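Local coordinates for amidase, hydantoinase/carbamoylase family (Paraburkholderia phymatum, PDB 6C0D), which probably hydrolyses N-carbamoyl-L-amino acids as a homodimeric, metal-dependent (zinc or manganese) member of the peptidase M20 family, at residues Glu11-Ile16 against Ala410-Arg415. Numbering follows the deposited sequence. Where two conformers were deposited one is given.
Sequences EDFPRI and ARAAAR. With SO4 (sulfate ion), chain D.
A cation-pi stack of Phe13 on Arg411, flanked by small apolar contacts, lays the N-terminal segment that leads into helix 18-30 along the C-terminal helix 399-419. The Arg411 chain is extended as far as NE, with CG anti to the backbone N (chi1 -179°), and this carries its guanidinium over one face of the Phe13 ring. Arg411 CZ sits 4.0 Å from the Phe13 ring centroid, the planes tilted by 26°, and Arg411 NH1 approaches Phe13 CE1 to 3.6 Å. Arg415, one turn on, bends at chi2, which sets its CD at the ring edge, 3.8 Å from Phe13 CE2; a further bend at chi3 turns the guanidinium. A long salt bridge from its NE to Glu11 OE2 (3.9 Å) is a matter of charge alone, as OE2 stands off the plane of the group and no N-H points at it; Glu11 is also poorly ordered. Both arginines face a sulfate, probably from the crystallisation liquor, with Arg415 NH1 2.9 Å from its O4. Further along, Pro14 CD rests on Ala414 CB (3.8 Å) and Ile16 CG2 on Ala410 CB (3.7 Å), beside Leu115 and Ile111 of helix 102-117. Far from the zinc site, this joins the two chain ends on the alpha/beta metal-binding domain characteristic of M20 enzymes.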
ATOM      1  N   GLU A  11      33.162 -51.424  11.310  1.00 73.26           N
ATOM      2  CA  GLU A  11      33.334 -50.053  10.832  1.00 69.80           C
ATOM      3  C   GLU A  11      33.325 -49.063  12.000  1.00 72.26           C
ATOM      4  O   GLU A  11      32.331 -48.950  12.721  1.00 69.83           O
ATOM      5  CB  GLU A  11      32.237 -49.696   9.819  1.00 62.23           C
ATOM      6  CG  GLU A  11      32.656 -48.638   8.799  1.00 57.84           C
ATOM      7  CD  GLU A  11      31.515 -48.194   7.889  1.00 59.60           C
ATOM      8  OE1 GLU A  11      30.422 -48.807   7.957  1.00 51.68           O
ATOM      9  OE2 GLU A  11      31.715 -47.221   7.112  1.00 53.55           O
ATOM     10  N   ASP A  12      34.436 -48.353  12.191  1.00 70.43           N
ATOM     11  CA  ASP A  12      34.538 -47.356  13.251  1.00 68.06           C
ATOM     12  C   ASP A  12      34.127 -45.991  12.719  1.00 57.42           C
ATOM     13  O   ASP A  12      34.585 -45.562  11.652  1.00 49.84           O
ATOM     14  CB  ASP A  12      35.953 -47.292  13.822  1.00 69.32           C
ATOM     15  CG  ASP A  12      36.355 -48.573  14.512  1.00 83.16           C
ATOM     16  OD1 ASP A  12      37.303 -49.234  14.033  1.00 87.05           O
ATOM     17  OD2 ASP A  12      35.708 -48.931  15.521  1.00 89.45           O
ATOM     18  N   PHE A  13      33.266 -45.319  13.460  1.00 35.76           N
ATOM     19  CA  PHE A  13      32.815 -44.014  13.038  1.00 35.10           C
ATOM     20  C   PHE A  13      33.339 -42.939  13.987  1.00 29.32           C
ATOM     21  O   PHE A  13      33.581 -43.206  15.166  1.00 29.45           O
ATOM     22  CB  PHE A  13      31.283 -43.962  12.985  1.00 30.64           C
ATOM     23  CG  PHE A  13      30.694 -44.766  11.853  1.00 35.42           C
ATOM     24  CD1 PHE A  13      30.220 -46.056  12.067  1.00 46.03           C
ATOM     25  CD2 PHE A  13      30.624 -44.232  10.572  1.00 40.91           C
ATOM     26  CE1 PHE A  13      29.675 -46.796  11.024  1.00 46.80           C
ATOM     27  CE2 PHE A  13      30.071 -44.959   9.522  1.00 41.59           C
ATOM     28  CZ  PHE A  13      29.598 -46.241   9.748  1.00 43.53           C
ATOM     29  N   PRO A  14      33.514 -41.715  13.502  1.00 25.44           N
ATOM     30  CA  PRO A  14      33.979 -40.636  14.377  1.00 23.85           C
ATOM     31  C   PRO A  14      32.921 -40.280  15.407  1.00 25.08           C
ATOM     32  O   PRO A  14      31.738 -40.576  15.249  1.00 23.23           O
ATOM     33  CB  PRO A  14      34.211 -39.464  13.417  1.00 23.08           C
ATOM     34  CG  PRO A  14      34.102 -40.032  12.044  1.00 29.38           C
ATOM     35  CD  PRO A  14      33.279 -41.252  12.126  1.00 25.02           C
ATOM     36  N   ARG A  15      33.370 -39.597  16.456  1.00 20.32           N
ATOM     37  CA  ARG A  15      32.500 -39.175  17.555  1.00 21.63           C
ATOM     38  C   ARG A  15      32.725 -37.685  17.795  1.00 26.54           C
ATOM     39  O   ARG A  15      33.825 -37.280  18.189  1.00 25.08           O
ATOM     40  CB  ARG A  15      32.800 -39.990  18.815  1.00 23.18           C
ATOM     41  N   ILE A  16      31.699 -36.860  17.550  1.00 17.58           N
ATOM     42  CA  ILE A  16      31.860 -35.437  17.823  1.00 16.50           C
ATOM     43  C   ILE A  16      31.908 -35.214  19.328  1.00 19.89           C
ATOM     44  O   ILE A  16      31.540 -36.071  20.134  1.00 21.56           O
ATOM     45  CB  ILE A  16      30.744 -34.584  17.191  1.00 18.23           C
ATOM     46  CG1 ILE A  16      29.414 -34.827  17.930  1.00 21.88           C
ATOM     47  CG2 ILE A  16      30.627 -34.883  15.709  1.00 18.85           C
ATOM     48  CD1 ILE A  16      28.324 -33.784  17.588  1.00 21.40           C
ATOM     49  N   ALA A 410      28.358 -35.433  10.642  1.00 15.79           N
ATOM     50  CA  ALA A 410      29.685 -36.034  10.799  1.00 16.98           C
ATOM     51  C   ALA A 410      29.726 -37.462  10.262  1.00 17.06           C
ATOM     52  O   ALA A 410      30.726 -37.876   9.650  1.00 15.43           O
ATOM     53  CB  ALA A 410      30.099 -36.020  12.275  1.00 13.94           C
ATOM     54  N   ARG A 411      28.680 -38.247  10.546  1.00 15.31           N
ATOM     55  CA  ARG A 411      28.622 -39.607  10.019  0.68 16.95           C
ATOM     56  C   ARG A 411      28.575 -39.598   8.494  1.00 16.64           C
ATOM     57  O   ARG A 411      29.332 -40.326   7.839  1.00 14.32           O
ATOM     58  CB  ARG A 411      27.417 -40.357  10.591  0.68 14.54           C
ATOM     59  CG  ARG A 411      27.301 -41.801  10.101  0.68 16.86           C
ATOM     60  CD  ARG A 411      26.061 -42.501  10.675  0.68 10.68           C
ATOM     61  NE  ARG A 411      25.836 -43.820  10.076  0.68 15.70           N
ATOM     62  CZ  ARG A 411      26.165 -44.963  10.668  0.68 16.32           C
ATOM     63  NH1 ARG A 411      26.705 -44.940  11.877  0.68 22.88           N
ATOM     64  NH2 ARG A 411      25.926 -46.123  10.074  0.68 20.87           N
ATOM     65  N   ALA A 412      27.711 -38.771   7.913  1.00 14.02           N
ATOM     66  CA  ALA A 412      27.665 -38.657   6.458  1.00 15.46           C
ATOM     67  C   ALA A 412      28.999 -38.180   5.893  1.00 14.34           C
ATOM     68  O   ALA A 412      29.438 -38.657   4.841  1.00 14.89           O
ATOM     69  CB  ALA A 412      26.555 -37.685   6.055  1.00 12.90           C
ATOM     70  N   ALA A 413      29.628 -37.204   6.548  1.00 13.57           N
ATOM     71  CA  ALA A 413      30.907 -36.695   6.056  1.00 15.45           C
ATOM     72  C   ALA A 413      31.949 -37.798   6.032  1.00 16.45           C
ATOM     73  O   ALA A 413      32.749 -37.881   5.093  1.00 15.60           O
ATOM     74  CB  ALA A 413      31.411 -35.545   6.925  1.00 14.87           C
ATOM     75  N   ALA A 414      31.966 -38.639   7.066  1.00 15.48           N
ATOM     76  CA  ALA A 414      32.898 -39.768   7.084  1.00 19.28           C
ATOM     77  C   ALA A 414      32.678 -40.677   5.882  1.00 17.81           C
ATOM     78  O   ALA A 414      33.643 -41.152   5.266  1.00 15.69           O
ATOM     79  CB  ALA A 414      32.738 -40.568   8.383  1.00 15.57           C
ATOM     80  N   ARG A 415      31.406 -40.956   5.558  1.00 14.70           N
ATOM     81  CA  ARG A 415      31.097 -41.856   4.450  0.50 14.90           C
ATOM     82  C   ARG A 415      31.386 -41.193   3.114  1.00 14.36           C
ATOM     83  O   ARG A 415      31.879 -41.844   2.186  1.00 16.73           O
ATOM     84  CB  ARG A 415      29.629 -42.285   4.509  0.50 15.27           C
ATOM     85  CG  ARG A 415      29.256 -43.105   5.735  0.50 19.48           C
ATOM     86  CD  ARG A 415      29.962 -44.450   5.735  0.50 25.28           C
ATOM     87  NE  ARG A 415      29.781 -45.175   4.479  0.50 33.22           N
ATOM     88  CZ  ARG A 415      28.657 -45.779   4.103  0.50 35.38           C
ATOM     89  NH1 ARG A 415      27.578 -45.735   4.879  0.50 38.25           N
ATOM     90  NH2 ARG A 415      28.602 -46.416   2.940  0.50 36.63           N
TER
HETATM   91  S   SO4 D 503      24.470 -47.374   7.003  0.78 96.13           S
HETATM   92  O1  SO4 D 503      23.130 -47.683   6.510  0.78101.15           O
HETATM   93  O2  SO4 D 503      24.398 -46.944   8.398  0.78 95.76           O
HETATM   94  O3  SO4 D 503      25.307 -48.567   6.895  0.78 97.93           O
HETATM   95  O4  SO4 D 503      25.046 -46.304   6.193  0.78 99.90           O